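Long-range contacts in walker-Type ATPase (PDB 2QEN), which probably binds and hydrolyses ATP with the help of magnesium, as a P-loop ATPase carrying a winged-helix domain, though its cellular role is unknown: residues L33-G38 against R193-V198; D61-Y66 against A137-F142; E275-R280 against E322-M327; D286-I291 against Y337-P342. The protein carries 1 engineered substitution. All coordinates share one frame; numbering follows the deposited sequence.

Contact 1: residues L33-G38 against R193-V198; sequences LTLLLG and RIAGEV
The flat peptide carbonyls between the two strands are met in different ways. Gly196 N approaches Leu33 O in the carbonyl plane, at 2.9 Å. Leu35 N sits above the carbonyl plane of Gly196, 35° out of it, and bonds to Gly196 O at 2.7 Å. Val198 N meets Leu35 O nearly along the C=O axis, with an almost straight N-H...O angle of 177°. Leu37 N takes Val198 O similarly. These four bonds make a parallel pair, strand 33-37 beside the outermost strand 196-199 of the P-loop NTPase sheet. Strand 33-37 leads into Gly38 and the Walker A loop, where Lys44 binds ADP. Thr34, Leu36 and Val198 share one face. With CG anti to the backbone N (chi1 -175°), Leu36 brings CD1 within 3.6 Å of Val198 CG1. Thr34 turns OG1 to Ser27 OG of helix 18-30. On the opposite face Leu35 runs alongside Glu197. Leu35 CG lies 4.0 Å from Ala195 CB, and Leu35 CD1 4.1 Å from Glu197 OE2. An alanine here would remove CG and both methyls, and would probably loosen the packing on Ala195 and on Leu181. Leu37 and Glu197 cross obliquely, with Leu37 CD1 4.0 Å from Glu197 CD.

Contact 2: residues D61-Y66 against A137-F142; sequences DCRELY and AQYLRF
This contact joins the helix after strand 57-61 to the loop after strand 130-135. That loop follows Asp135 and Glu136, two residues of an Mg2+ site and a likely Walker B motif. Residues 137-141 form a 3-10 turn. It lies against helix 62-67 through side chains, while the Cys62 backbone is hydrogen-bonded to Asp135. At the buried end Cys62 SG lies 3.6 Å from Leu140 CD2. Asp61 is the N-cap of the helix, and its OD1 accepts from Glu64 N at 3.1 Å. Further out, Arg63 and Tyr66 both meet Tyr139 from the same side of its ring. Arg63 runs alongside it. Arg63 CB makes a CH-pi contact over the ring face, and Arg63 CD sits 3.4 Å from Tyr139 OH. The guanidinium and ring planes are 21° apart. Tyr139 CD1 lies over one face of the Tyr66 ring, 3.5 Å from Tyr66 CD2, with the ring planes at 41°. Tyr66 CE1 in turn comes over a face of the Phe142 ring, 3.4 Å from Phe142 CD2, with planes at 38°. Arg141 CG lies over the rim of the opposite face of Phe142, and the Arg141 guanidinium has Phe142 CE2 over its centre. Arg141 NH1 bonds to Gln138 O at 2.9 Å. Tyr66, Tyr139 and Phe142 form an aromatic cluster beside the C-terminal end of the probable Walker B strand 130-135.

Contact 3: residues E275-R280 against E322-M327; sequences EELRRR and ENLKKM
Bends at chi3 in Arg280 (48°) and Met327 (131°) bring their side-chain ends together, tip to tip. Met327 SD lies over one face of the Arg280 guanidinium, and Met327 CE is 3.4 Å from Arg280 NH1. The same methyl, CE, lies 3.7 Å from Leu277 CD2, and SD lies 3.8 Å from that atom. Met327 therefore fills the join between an apolar and a charged side chain of helix 255-280. A serine here would lack SD and CE, and would probably leave the two helices less tightly joined. Deeper in, Leu277 crosses Leu324 obliquely, with their CD1 atoms 4.1 Å apart. Both leucines also pack on Tyr284 and Leu288 of helix 282-292. Asn323 OD1 lies at the edge of the Arg280 guanidinium, 4.2 Å from Arg280 NH2, too far for a bond. Tyr284 OH connects them instead, bonded to Arg280 NH2 and weakly to Asn323 OD1. The contact packs helix 255-280 on helix 314-326 and on Met327, which follows it, within a region that matches the MCM C-terminal winged helix-turn-helix family.

Contact 4: residues D286-I291 against Y337-P342; sequences DILRAI and YKIADP
This is a buried apolar contact between a helix and a strand of a beta hairpin. Helix 282-292 lies across strand 336-339, which pairs antiparallel with strand 330-333. The region matches the MCM-type winged helix-turn-helix family, and the hairpin is consistent with its wing. The axes of segments 286-291 and 337-339 run nearly at right angles, 97° apart, and come within 8.4 Å of each other. Ile291 makes the largest share of the contact. Its CG1 is anti to the carbonyl carbon (chi1 -63°), which leaves CG2 anti to the backbone N. CG2 points at the strand backbone, 3.7 Å from Tyr337 O and 3.9 Å from Lys338 CA. The other branch ends in CD1, 3.8 Å from Tyr337 CB. The Tyr337 ring leads away from the helix and packs on Trp298 and Leu321. Ile339 comes back toward the helix by its tip. Its CD1 lies 3.9 Å from Ile291 CG2 and 3.6 Å from Leu288 O. Leu288 crosses Ile339 at about a right angle, and their CD1 atoms are 4.0 Å apart. Ile330 of the paired strand touches Leu288, Ile291 and Ile339 and extends the same apolar layer. Just beyond, Asp341 caps helix 342-348 through OD1 to Val343 N. Between these segments the touching groups are mainly aliphatic, with carbonyl oxygens met by methyls, so the fit rests on shape and burial.

In the fold
Contacts 1 and 2 belong to the ATPase domain, contacts 3 and 4 to the winged-helix region. Contact 1 lies by the nucleotide: the Leu36 side chain is about 7 Å from bound ADP. In contact 2 the Arg63 side chain is about 8 Å from the magnesium ion. The centres of these two contacts are about 17 Å apart. Contact 2 meets contact 3 across the domains, where Arg63 NH2 lies 3.8 Å from Glu276 OE2, a long and weak ion pair. Contacts 3 and 4 share one core, with Leu277 CD1 3.6 Å from Leu288 CD2. In contact 3 the Met327 side chain is about 13 Å from ADP.

Contact 1: residues L33-G38 against R193-V198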
loop_
_atom_site.group_PDB
_atom_site.type_symbol
_atom_site.label_atom_id
_atom_site.label_comp_id
_atom_site.label_asym_id
_atom_site.label_seq_id
_atom_site.Cartn_x
_atom_site.Cartn_y
_atom_site.Cartn_z
ATOM N N LEU A 33 -12.107 1.738 -12.944
ATOM C CA LEU A 33 -11.205 2.170 -11.892
ATOM C C LEU A 33 -11.456 1.332 -10.615
ATOM O O LEU A 33 -12.601 1.190 -10.175
ATOM C CB LEU A 33 -11.477 3.648 -11.583
ATOM C CG LEU A 33 -10.396 4.660 -11.182
ATOM C CD1 LEU A 33 -11.018 5.787 -10.359
ATOM C CD2 LEU A 33 -9.224 4.073 -10.466
ATOM N N THR A 34 -10.381 0.820 -10.020
ATOM C CA THR A 34 -10.446 -0.037 -8.820
ATOM C C THR A 34 -9.472 0.504 -7.779
ATOM O O THR A 34 -8.359 0.891 -8.123
ATOM C CB THR A 34 -10.096 -1.508 -9.193
ATOM O OG1 THR A 34 -11.121 -2.030 -10.037
ATOM C CG2 THR A 34 -9.965 -2.422 -7.971
ATOM N N LEU A 35 -9.897 0.553 -6.518
ATOM C CA LEU A 35 -9.004 0.909 -5.415
ATOM C C LEU A 35 -8.622 -0.337 -4.612
ATOM O O LEU A 35 -9.493 -1.110 -4.204
ATOM C CB LEU A 35 -9.617 1.991 -4.498
ATOM C CG LEU A 35 -10.379 3.155 -5.154
ATOM C CD1 LEU A 35 -10.928 4.131 -4.120
ATOM C CD2 LEU A 35 -9.507 3.886 -6.185
ATOM N N LEU A 36 -7.322 -0.542 -4.408
ATOM C CA LEU A 36 -6.856 -1.634 -3.583
ATOM C C LEU A 36 -6.344 -1.082 -2.251
ATOM O O LEU A 36 -5.336 -0.376 -2.211
ATOM C CB LEU A 36 -5.798 -2.456 -4.313
ATOM C CG LEU A 36 -5.303 -3.715 -3.600
ATOM C CD1 LEU A 36 -6.343 -4.804 -3.727
ATOM C CD2 LEU A 36 -3.971 -4.168 -4.196
ATOM N N LEU A 37 -7.056 -1.403 -1.172
ATOM C CA LEU A 37 -6.928 -0.674 0.095
ATOM C C LEU A 37 -6.625 -1.549 1.298
ATOM O O LEU A 37 -7.120 -2.678 1.397
ATOM C CB LEU A 37 -8.223 0.113 0.363
ATOM C CG LEU A 37 -8.723 1.050 -0.742
ATOM C CD1 LEU A 37 -10.125 1.620 -0.399
ATOM C CD2 LEU A 37 -7.717 2.183 -1.009
ATOM N N GLY A 38 -5.815 -1.014 2.211
ATOM C CA GLY A 38 -5.460 -1.686 3.457
ATOM C C GLY A 38 -4.251 -1.075 4.147
ATOM O O GLY A 38 -3.559 -0.223 3.588
ATOM N N ARG A 193 -17.930 9.561 -10.623
ATOM C CA ARG A 193 -17.408 8.346 -11.239
ATOM C C ARG A 193 -17.124 7.310 -10.156
ATOM O O ARG A 193 -16.417 7.600 -9.186
ATOM C CB ARG A 193 -16.180 8.654 -12.096
ATOM C CG ARG A 193 -16.552 9.213 -13.480
ATOM C CD ARG A 193 -15.389 9.920 -14.131
ATOM N NE ARG A 193 -15.779 10.646 -15.346
ATOM C CZ ARG A 193 -16.073 11.945 -15.393
ATOM N NH1 ARG A 193 -16.055 12.690 -14.294
ATOM N NH2 ARG A 193 -16.400 12.502 -16.551
ATOM N N ILE A 194 -17.706 6.123 -10.318
ATOM C CA ILE A 194 -17.650 5.081 -9.299
ATOM C C ILE A 194 -16.473 4.118 -9.519
ATOM O O ILE A 194 -16.277 3.589 -10.620
ATOM C CB ILE A 194 -19.004 4.314 -9.177
ATOM C CG1 ILE A 194 -20.132 5.283 -8.799
ATOM C CG2 ILE A 194 -18.915 3.221 -8.131
ATOM C CD1 ILE A 194 -21.539 4.729 -8.985
ATOM N N ALA A 195 -15.705 3.914 -8.449
ATOM C CA ALA A 195 -14.570 2.992 -8.433
ATOM C C ALA A 195 -14.893 1.756 -7.599
ATOM O O ALA A 195 -15.566 1.852 -6.589
ATOM C CB ALA A 195 -13.313 3.695 -7.884
ATOM N N GLY A 196 -14.420 0.594 -8.034
ATOM C CA GLY A 196 -14.499 -0.598 -7.197
ATOM C C GLY A 196 -13.531 -0.471 -6.029
ATOM O O GLY A 196 -12.588 0.327 -6.075
ATOM N N GLU A 197 -13.774 -1.236 -4.973
ATOM C CA GLU A 197 -12.912 -1.217 -3.798
ATOM C C GLU A 197 -12.643 -2.633 -3.365
ATOM O O GLU A 197 -13.572 -3.396 -3.069
ATOM C CB GLU A 197 -13.534 -0.437 -2.634
ATOM C CG GLU A 197 -13.547 1.075 -2.840
ATOM C CD GLU A 197 -13.964 1.856 -1.604
ATOM O OE1 GLU A 197 -14.165 1.255 -0.519
ATOM O OE2 GLU A 197 -14.092 3.090 -1.722
ATOM N N VAL A 198 -11.359 -2.972 -3.343
ATOM C CA VAL A 198 -10.900 -4.253 -2.846
ATOM C C VAL A 198 -10.054 -4.019 -1.586
ATOM O O VAL A 198 -9.030 -3.315 -1.620
ATOM C CB VAL A 198 -10.163 -5.048 -3.958
ATOM C CG1 VAL A 198 -9.615 -6.375 -3.414
ATOM C CG2 VAL A 198 -11.124 -5.290 -5.137
#

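Contact 2: residues D61-Y66 against A137-F142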
loop_
_atom_site.group_PDB
_atom_site.type_symbol
_atom_site.label_atom_id
_atom_site.label_comp_id
_atom_site.label_asym_id
_atom_site.label_seq_id
_atom_site.Cartn_x
_atom_site.Cartn_y
_atom_site.Cartn_z
ATOM N N ASP A 61 5.375 2.720 -8.995
ATOM C CA ASP A 61 5.597 3.018 -7.581
ATOM C C ASP A 61 5.646 4.542 -7.363
ATOM O O ASP A 61 6.673 5.191 -7.595
ATOM C CB ASP A 61 6.891 2.350 -7.085
ATOM C CG ASP A 61 6.996 2.325 -5.551
ATOM O OD1 ASP A 61 6.467 3.242 -4.878
ATOM O OD2 ASP A 61 7.610 1.378 -5.010
ATOM N N CYS A 62 4.508 5.084 -6.925
ATOM C CA CYS A 62 4.321 6.517 -6.713
ATOM C C CYS A 62 5.126 7.054 -5.530
ATOM O O CYS A 62 5.558 8.211 -5.546
ATOM C CB CYS A 62 2.831 6.831 -6.535
ATOM S SG CYS A 62 1.830 6.340 -7.969
ATOM N N ARG A 63 5.330 6.222 -4.507
ATOM C CA ARG A 63 6.161 6.616 -3.375
ATOM C C ARG A 63 7.631 6.793 -3.791
ATOM O O ARG A 63 8.260 7.806 -3.455
ATOM C CB ARG A 63 6.012 5.623 -2.208
ATOM C CG ARG A 63 6.953 5.907 -1.038
ATOM C CD ARG A 63 6.231 5.729 0.272
ATOM N NE ARG A 63 7.117 5.504 1.415
ATOM C CZ ARG A 63 7.763 6.454 2.095
ATOM N NH1 ARG A 63 7.680 7.735 1.740
ATOM N NH2 ARG A 63 8.518 6.104 3.128
ATOM N N GLU A 64 8.161 5.818 -4.530
ATOM C CA GLU A 64 9.501 5.902 -5.121
ATOM C C GLU A 64 9.657 7.114 -6.068
ATOM O O GLU A 64 10.754 7.659 -6.181
ATOM C CB GLU A 64 9.844 4.577 -5.833
ATOM C CG GLU A 64 11.192 4.522 -6.564
ATOM C CD GLU A 64 11.334 3.321 -7.532
ATOM O OE1 GLU A 64 10.333 2.598 -7.790
ATOM O OE2 GLU A 64 12.458 3.109 -8.051
ATOM N N LEU A 65 8.576 7.541 -6.732
ATOM C CA LEU A 65 8.630 8.737 -7.591
ATOM C C LEU A 65 8.704 10.027 -6.773
ATOM O O LEU A 65 9.350 10.991 -7.159
ATOM C CB LEU A 65 7.423 8.806 -8.544
ATOM C CG LEU A 65 7.434 8.017 -9.858
ATOM C CD1 LEU A 65 6.051 8.021 -10.495
ATOM C CD2 LEU A 65 8.464 8.557 -10.839
ATOM N N TYR A 66 8.009 10.029 -5.645
ATOM C CA TYR A 66 7.960 11.171 -4.746
ATOM C C TYR A 66 9.240 11.301 -3.901
ATOM O O TYR A 66 9.736 12.406 -3.691
ATOM C CB TYR A 66 6.724 11.019 -3.854
ATOM C CG TYR A 66 6.739 11.803 -2.565
ATOM C CD1 TYR A 66 6.292 13.128 -2.525
ATOM C CD2 TYR A 66 7.175 11.214 -1.374
ATOM C CE1 TYR A 66 6.292 13.852 -1.327
ATOM C CE2 TYR A 66 7.182 11.929 -0.167
ATOM C CZ TYR A 66 6.734 13.241 -0.158
ATOM O OH TYR A 66 6.729 13.942 1.017
ATOM N N ALA A 137 -0.959 5.540 -4.668
ATOM C CA ALA A 137 -1.365 6.612 -5.566
ATOM C C ALA A 137 -1.690 7.938 -4.857
ATOM O O ALA A 137 -1.806 8.985 -5.502
ATOM C CB ALA A 137 -2.545 6.141 -6.423
ATOM N N GLN A 138 -1.811 7.907 -3.531
ATOM C CA GLN A 138 -2.035 9.144 -2.774
ATOM C C GLN A 138 -0.846 10.109 -2.898
ATOM O O GLN A 138 -1.000 11.318 -2.677
ATOM C CB GLN A 138 -2.390 8.866 -1.298
ATOM C CG GLN A 138 -1.244 8.359 -0.434
ATOM C CD GLN A 138 -1.092 6.843 -0.460
ATOM O OE1 GLN A 138 -1.724 6.152 -1.256
ATOM N NE2 GLN A 138 -0.249 6.327 0.421
ATOM N N TYR A 139 0.330 9.583 -3.255
ATOM C CA TYR A 139 1.498 10.433 -3.476
ATOM C C TYR A 139 1.431 11.231 -4.774
ATOM O O TYR A 139 2.267 12.094 -5.014
ATOM C CB TYR A 139 2.799 9.631 -3.414
ATOM C CG TYR A 139 3.169 9.187 -2.013
ATOM C CD1 TYR A 139 3.867 10.026 -1.161
ATOM C CD2 TYR A 139 2.817 7.922 -1.553
ATOM C CE1 TYR A 139 4.214 9.621 0.140
ATOM C CE2 TYR A 139 3.156 7.500 -0.261
ATOM C CZ TYR A 139 3.860 8.355 0.573
ATOM O OH TYR A 139 4.181 7.955 1.848
ATOM N N LEU A 140 0.434 10.951 -5.598
ATOM C CA LEU A 140 0.247 11.693 -6.843
ATOM C C LEU A 140 -0.290 13.097 -6.579
ATOM O O LEU A 140 -0.310 13.930 -7.484
ATOM C CB LEU A 140 -0.647 10.922 -7.827
ATOM C CG LEU A 140 -0.086 9.576 -8.332
ATOM C CD1 LEU A 140 -1.120 8.822 -9.217
ATOM C CD2 LEU A 140 1.274 9.726 -9.069
ATOM N N ARG A 141 -0.692 13.363 -5.336
ATOM C CA ARG A 141 -1.061 14.715 -4.909
ATOM C C ARG A 141 0.160 15.637 -4.911
ATOM O O ARG A 141 0.024 16.858 -4.903
ATOM C CB ARG A 141 -1.780 14.709 -3.544
ATOM C CG ARG A 141 -0.916 14.471 -2.306
ATOM C CD ARG A 141 -1.800 14.358 -1.067
ATOM N NE ARG A 141 -1.065 14.346 0.206
ATOM C CZ ARG A 141 -0.473 13.272 0.737
ATOM N NH1 ARG A 141 -0.496 12.102 0.096
ATOM N NH2 ARG A 141 0.157 13.363 1.913
ATOM N N PHE A 142 1.346 15.035 -4.961
ATOM C CA PHE A 142 2.608 15.779 -5.054
ATOM C C PHE A 142 3.116 15.875 -6.509
ATOM O O PHE A 142 4.272 16.226 -6.761
ATOM C CB PHE A 142 3.662 15.153 -4.144
ATOM C CG PHE A 142 3.296 15.185 -2.684
ATOM C CD1 PHE A 142 3.334 16.384 -1.961
ATOM C CD2 PHE A 142 2.925 14.020 -2.026
ATOM C CE1 PHE A 142 3.000 16.421 -0.600
ATOM C CE2 PHE A 142 2.601 14.037 -0.662
ATOM C CZ PHE A 142 2.633 15.251 0.054
#

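Contact 3: residues E275-R280 against E322-M327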
loop_
_atom_site.group_PDB
_atom_site.type_symbol
_atom_site.label_atom_id
_atom_site.label_comp_id
_atom_site.label_asym_id
_atom_site.label_seq_id
_atom_site.Cartn_x
_atom_site.Cartn_y
_atom_site.Cartn_z
ATOM N N GLU A 275 9.861 9.528 12.431
ATOM C CA GLU A 275 10.687 10.708 12.146
ATOM C C GLU A 275 9.962 11.649 11.185
ATOM O O GLU A 275 9.896 12.860 11.421
ATOM C CB GLU A 275 12.032 10.315 11.512
ATOM C CG GLU A 275 13.120 9.856 12.471
ATOM C CD GLU A 275 14.495 9.731 11.798
ATOM O OE1 GLU A 275 14.564 9.496 10.562
ATOM O OE2 GLU A 275 15.521 9.873 12.508
ATOM N N GLU A 276 9.437 11.079 10.099
ATOM C CA GLU A 276 8.687 11.830 9.094
ATOM C C GLU A 276 7.516 12.577 9.735
ATOM O O GLU A 276 7.355 13.781 9.516
ATOM C CB GLU A 276 8.198 10.909 7.959
ATOM C CG GLU A 276 9.318 10.214 7.157
ATOM C CD GLU A 276 8.804 9.278 6.047
ATOM O OE1 GLU A 276 7.839 8.507 6.273
ATOM O OE2 GLU A 276 9.389 9.306 4.940
ATOM N N LEU A 277 6.719 11.861 10.534
ATOM C CA LEU A 277 5.584 12.445 11.249
ATOM C C LEU A 277 5.995 13.547 12.225
ATOM O O LEU A 277 5.329 14.576 12.304
ATOM C CB LEU A 277 4.815 11.367 12.027
ATOM C CG LEU A 277 3.580 10.683 11.445
ATOM C CD1 LEU A 277 2.968 9.768 12.508
ATOM C CD2 LEU A 277 2.553 11.703 10.983
ATOM N N ARG A 278 7.077 13.310 12.970
ATOM C CA ARG A 278 7.552 14.231 14.002
ATOM C C ARG A 278 7.922 15.586 13.404
ATOM O O ARG A 278 7.729 16.616 14.035
ATOM C CB ARG A 278 8.750 13.629 14.746
ATOM C CG ARG A 278 9.179 14.360 16.024
ATOM C CD ARG A 278 10.677 14.715 15.950
ATOM N NE ARG A 278 11.435 13.712 15.200
ATOM C CZ ARG A 278 12.535 13.955 14.489
ATOM N NH1 ARG A 278 13.041 15.182 14.412
ATOM N NH2 ARG A 278 13.134 12.958 13.848
ATOM N N ARG A 279 8.444 15.581 12.180
ATOM C CA ARG A 279 8.766 16.832 11.485
ATOM C C ARG A 279 7.529 17.717 11.256
ATOM O O ARG A 279 7.567 18.922 11.523
ATOM C CB ARG A 279 9.521 16.558 10.187
ATOM C CG ARG A 279 11.035 16.718 10.327
ATOM C CD ARG A 279 11.693 15.505 10.966
ATOM N NE ARG A 279 12.646 14.854 10.065
ATOM C CZ ARG A 279 13.960 15.067 10.084
ATOM N NH1 ARG A 279 14.489 15.915 10.958
ATOM N NH2 ARG A 279 14.752 14.434 9.227
ATOM N N ARG A 280 6.435 17.099 10.803
ATOM C CA ARG A 280 5.155 17.778 10.602
ATOM C C ARG A 280 4.637 18.365 11.909
ATOM O O ARG A 280 4.377 19.566 12.005
ATOM C CB ARG A 280 4.121 16.820 10.007
ATOM C CG ARG A 280 4.395 16.418 8.576
ATOM C CD ARG A 280 3.428 15.340 8.084
ATOM N NE ARG A 280 2.027 15.659 8.381
ATOM C CZ ARG A 280 0.985 15.236 7.663
ATOM N NH1 ARG A 280 1.178 14.477 6.584
ATOM N NH2 ARG A 280 -0.252 15.584 8.012
ATOM N N GLU A 322 -7.967 12.910 13.254
ATOM C CA GLU A 322 -8.524 12.671 11.917
ATOM C C GLU A 322 -7.445 12.389 10.868
ATOM O O GLU A 322 -7.596 11.468 10.062
ATOM C CB GLU A 322 -9.424 13.831 11.488
ATOM C CG GLU A 322 -10.923 13.701 11.878
ATOM C CD GLU A 322 -11.239 12.767 13.073
ATOM O OE1 GLU A 322 -10.991 13.126 14.266
ATOM O OE2 GLU A 322 -11.786 11.675 12.802
ATOM N N ASN A 323 -6.368 13.174 10.881
ATOM C CA ASN A 323 -5.214 12.948 10.002
ATOM C C ASN A 323 -4.536 11.586 10.205
ATOM O O ASN A 323 -4.230 10.882 9.249
ATOM C CB ASN A 323 -4.193 14.073 10.169
ATOM C CG ASN A 323 -4.653 15.383 9.544
ATOM O OD1 ASN A 323 -4.026 16.426 9.743
ATOM N ND2 ASN A 323 -5.736 15.333 8.769
ATOM N N LEU A 324 -4.306 11.238 11.463
ATOM C CA LEU A 324 -3.771 9.940 11.870
ATOM C C LEU A 324 -4.612 8.766 11.368
ATOM O O LEU A 324 -4.069 7.734 10.951
ATOM C CB LEU A 324 -3.681 9.912 13.403
ATOM C CG LEU A 324 -2.325 9.958 14.129
ATOM C CD1 LEU A 324 -1.066 10.328 13.278
ATOM C CD2 LEU A 324 -2.417 10.731 15.451
ATOM N N LYS A 325 -5.933 8.928 11.407
ATOM C CA LYS A 325 -6.865 7.959 10.825
ATOM C C LYS A 325 -6.768 7.855 9.292
ATOM O O LYS A 325 -6.767 6.738 8.733
ATOM C CB LYS A 325 -8.307 8.318 11.221
ATOM C CG LYS A 325 -8.647 8.066 12.697
ATOM C CD LYS A 325 -9.894 8.872 13.142
ATOM C CE LYS A 325 -11.200 8.261 12.662
ATOM N NZ LYS A 325 -12.425 9.049 13.094
ATOM N N LYS A 326 -6.692 9.012 8.624
ATOM C CA LYS A 326 -6.570 9.108 7.164
ATOM C C LYS A 326 -5.239 8.551 6.658
ATOM O O LYS A 326 -5.150 8.045 5.534
ATOM C CB LYS A 326 -6.677 10.566 6.709
ATOM C CG LYS A 326 -8.065 11.197 6.823
ATOM C CD LYS A 326 -7.992 12.671 6.415
ATOM C CE LYS A 326 -9.302 13.423 6.673
ATOM N NZ LYS A 326 -10.140 13.428 5.445
ATOM N N MET A 327 -4.206 8.689 7.483
ATOM C CA MET A 327 -2.898 8.106 7.211
ATOM C C MET A 327 -2.885 6.624 7.591
ATOM O O MET A 327 -1.910 5.931 7.337
ATOM C CB MET A 327 -1.813 8.855 8.007
ATOM C CG MET A 327 -1.182 10.066 7.298
ATOM S SD MET A 327 -0.183 11.034 8.468
ATOM C CE MET A 327 1.325 11.243 7.562
#

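Contact 4: residues D286-I291 against Y337-P342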
loop_
_atom_site.group_PDB
_atom_site.type_symbol
_atom_site.label_atom_id
_atom_site.label_comp_id
_atom_site.label_asym_id
_atom_site.label_seq_id
_atom_site.Cartn_x
_atom_site.Cartn_y
_atom_site.Cartn_z
ATOM N N ASP A 286 3.419 11.962 19.932
ATOM C CA ASP A 286 2.909 12.049 21.304
ATOM C C ASP A 286 1.541 11.367 21.430
ATOM O O ASP A 286 1.298 10.640 22.389
ATOM C CB ASP A 286 2.799 13.513 21.746
ATOM C CG ASP A 286 4.163 14.148 22.088
ATOM O OD1 ASP A 286 5.199 13.449 22.139
ATOM O OD2 ASP A 286 4.187 15.377 22.324
ATOM N N ILE A 287 0.652 11.629 20.472
ATOM C CA ILE A 287 -0.699 11.069 20.471
ATOM C C ILE A 287 -0.649 9.550 20.255
ATOM O O ILE A 287 -1.336 8.792 20.934
ATOM C CB ILE A 287 -1.595 11.761 19.413
ATOM C CG1 ILE A 287 -1.836 13.233 19.790
ATOM C CG2 ILE A 287 -2.915 11.018 19.236
ATOM C CD1 ILE A 287 -2.562 14.069 18.708
ATOM N N LEU A 288 0.193 9.135 19.319
ATOM C CA LEU A 288 0.441 7.735 18.995
ATOM C C LEU A 288 0.972 6.960 20.199
ATOM O O LEU A 288 0.446 5.901 20.550
ATOM C CB LEU A 288 1.426 7.671 17.831
ATOM C CG LEU A 288 0.941 7.263 16.424
ATOM C CD1 LEU A 288 -0.563 7.308 16.203
ATOM C CD2 LEU A 288 1.681 7.950 15.297
ATOM N N ARG A 289 1.995 7.504 20.856
ATOM C CA ARG A 289 2.514 6.864 22.061
ATOM C C ARG A 289 1.459 6.749 23.172
ATOM O O ARG A 289 1.302 5.676 23.765
ATOM C CB ARG A 289 3.779 7.545 22.549
ATOM C CG ARG A 289 4.539 6.704 23.548
ATOM C CD ARG A 289 5.957 7.194 23.735
ATOM N NE ARG A 289 6.863 6.702 22.695
ATOM C CZ ARG A 289 7.468 7.473 21.795
ATOM N NH1 ARG A 289 7.261 8.783 21.786
ATOM N NH2 ARG A 289 8.284 6.929 20.902
ATOM N N ALA A 290 0.718 7.829 23.418
ATOM C CA ALA A 290 -0.378 7.826 24.378
ATOM C C ALA A 290 -1.369 6.668 24.141
ATOM O O ALA A 290 -1.669 5.913 25.061
ATOM C CB ALA A 290 -1.121 9.204 24.363
ATOM N N ILE A 291 -1.877 6.554 22.914
ATOM C CA ILE A 291 -2.798 5.479 22.506
ATOM C C ILE A 291 -2.198 4.089 22.746
ATOM O O ILE A 291 -2.837 3.242 23.370
ATOM C CB ILE A 291 -3.267 5.646 21.027
ATOM C CG1 ILE A 291 -4.057 6.955 20.880
ATOM C CG2 ILE A 291 -4.105 4.416 20.532
ATOM C CD1 ILE A 291 -4.366 7.371 19.452
ATOM N N TYR A 337 -9.817 4.615 20.270
ATOM C CA TYR A 337 -8.688 4.612 19.333
ATOM C C TYR A 337 -7.751 3.433 19.547
ATOM O O TYR A 337 -7.480 3.029 20.682
ATOM C CB TYR A 337 -7.901 5.920 19.404
ATOM C CG TYR A 337 -8.777 7.131 19.296
ATOM C CD1 TYR A 337 -9.268 7.539 18.059
ATOM C CD2 TYR A 337 -9.152 7.851 20.433
ATOM C CE1 TYR A 337 -10.080 8.640 17.948
ATOM C CE2 TYR A 337 -9.978 8.972 20.329
ATOM C CZ TYR A 337 -10.431 9.359 19.082
ATOM O OH TYR A 337 -11.248 10.449 18.939
ATOM N N LYS A 338 -7.293 2.859 18.445
ATOM C CA LYS A 338 -6.197 1.890 18.499
ATOM C C LYS A 338 -5.196 2.042 17.372
ATOM O O LYS A 338 -5.542 2.430 16.251
ATOM C CB LYS A 338 -6.666 0.423 18.609
ATOM C CG LYS A 338 -7.988 0.081 17.992
ATOM C CD LYS A 338 -9.067 0.003 19.081
ATOM C CE LYS A 338 -10.467 -0.024 18.494
ATOM N NZ LYS A 338 -11.492 -0.318 19.552
ATOM N N ILE A 339 -3.946 1.728 17.683
ATOM C CA ILE A 339 -2.927 1.623 16.654
ATOM C C ILE A 339 -3.380 0.521 15.670
ATOM O O ILE A 339 -3.715 -0.600 16.077
ATOM C CB ILE A 339 -1.531 1.320 17.263
ATOM C CG1 ILE A 339 -1.185 2.289 18.408
ATOM C CG2 ILE A 339 -0.443 1.281 16.195
ATOM C CD1 ILE A 339 -1.149 3.766 18.066
ATOM N N ALA A 340 -3.420 0.874 14.390
ATOM C CA ALA A 340 -3.858 -0.028 13.331
ATOM C C ALA A 340 -3.011 -1.307 13.243
ATOM O O ALA A 340 -3.556 -2.392 13.010
ATOM C CB ALA A 340 -3.871 0.708 11.983
ATOM N N ASP A 341 -1.693 -1.165 13.401
ATOM C CA ASP A 341 -0.746 -2.288 13.392
ATOM C C ASP A 341 -0.246 -2.539 14.828
ATOM O O ASP A 341 0.402 -1.683 15.407
ATOM C CB ASP A 341 0.430 -1.964 12.452
ATOM C CG ASP A 341 1.492 -3.080 12.384
ATOM O OD1 ASP A 341 1.475 -4.034 13.196
ATOM O OD2 ASP A 341 2.379 -2.991 11.505
ATOM N N PRO A 342 -0.540 -3.726 15.401
ATOM C CA PRO A 342 -0.167 -4.063 16.790
ATOM C C PRO A 342 1.342 -4.077 17.064
ATOM O O PRO A 342 1.759 -3.886 18.207
ATOM C CB PRO A 342 -0.732 -5.476 16.968
ATOM C CG PRO A 342 -0.854 -6.006 15.597
ATOM C CD PRO A 342 -1.258 -4.839 14.758
#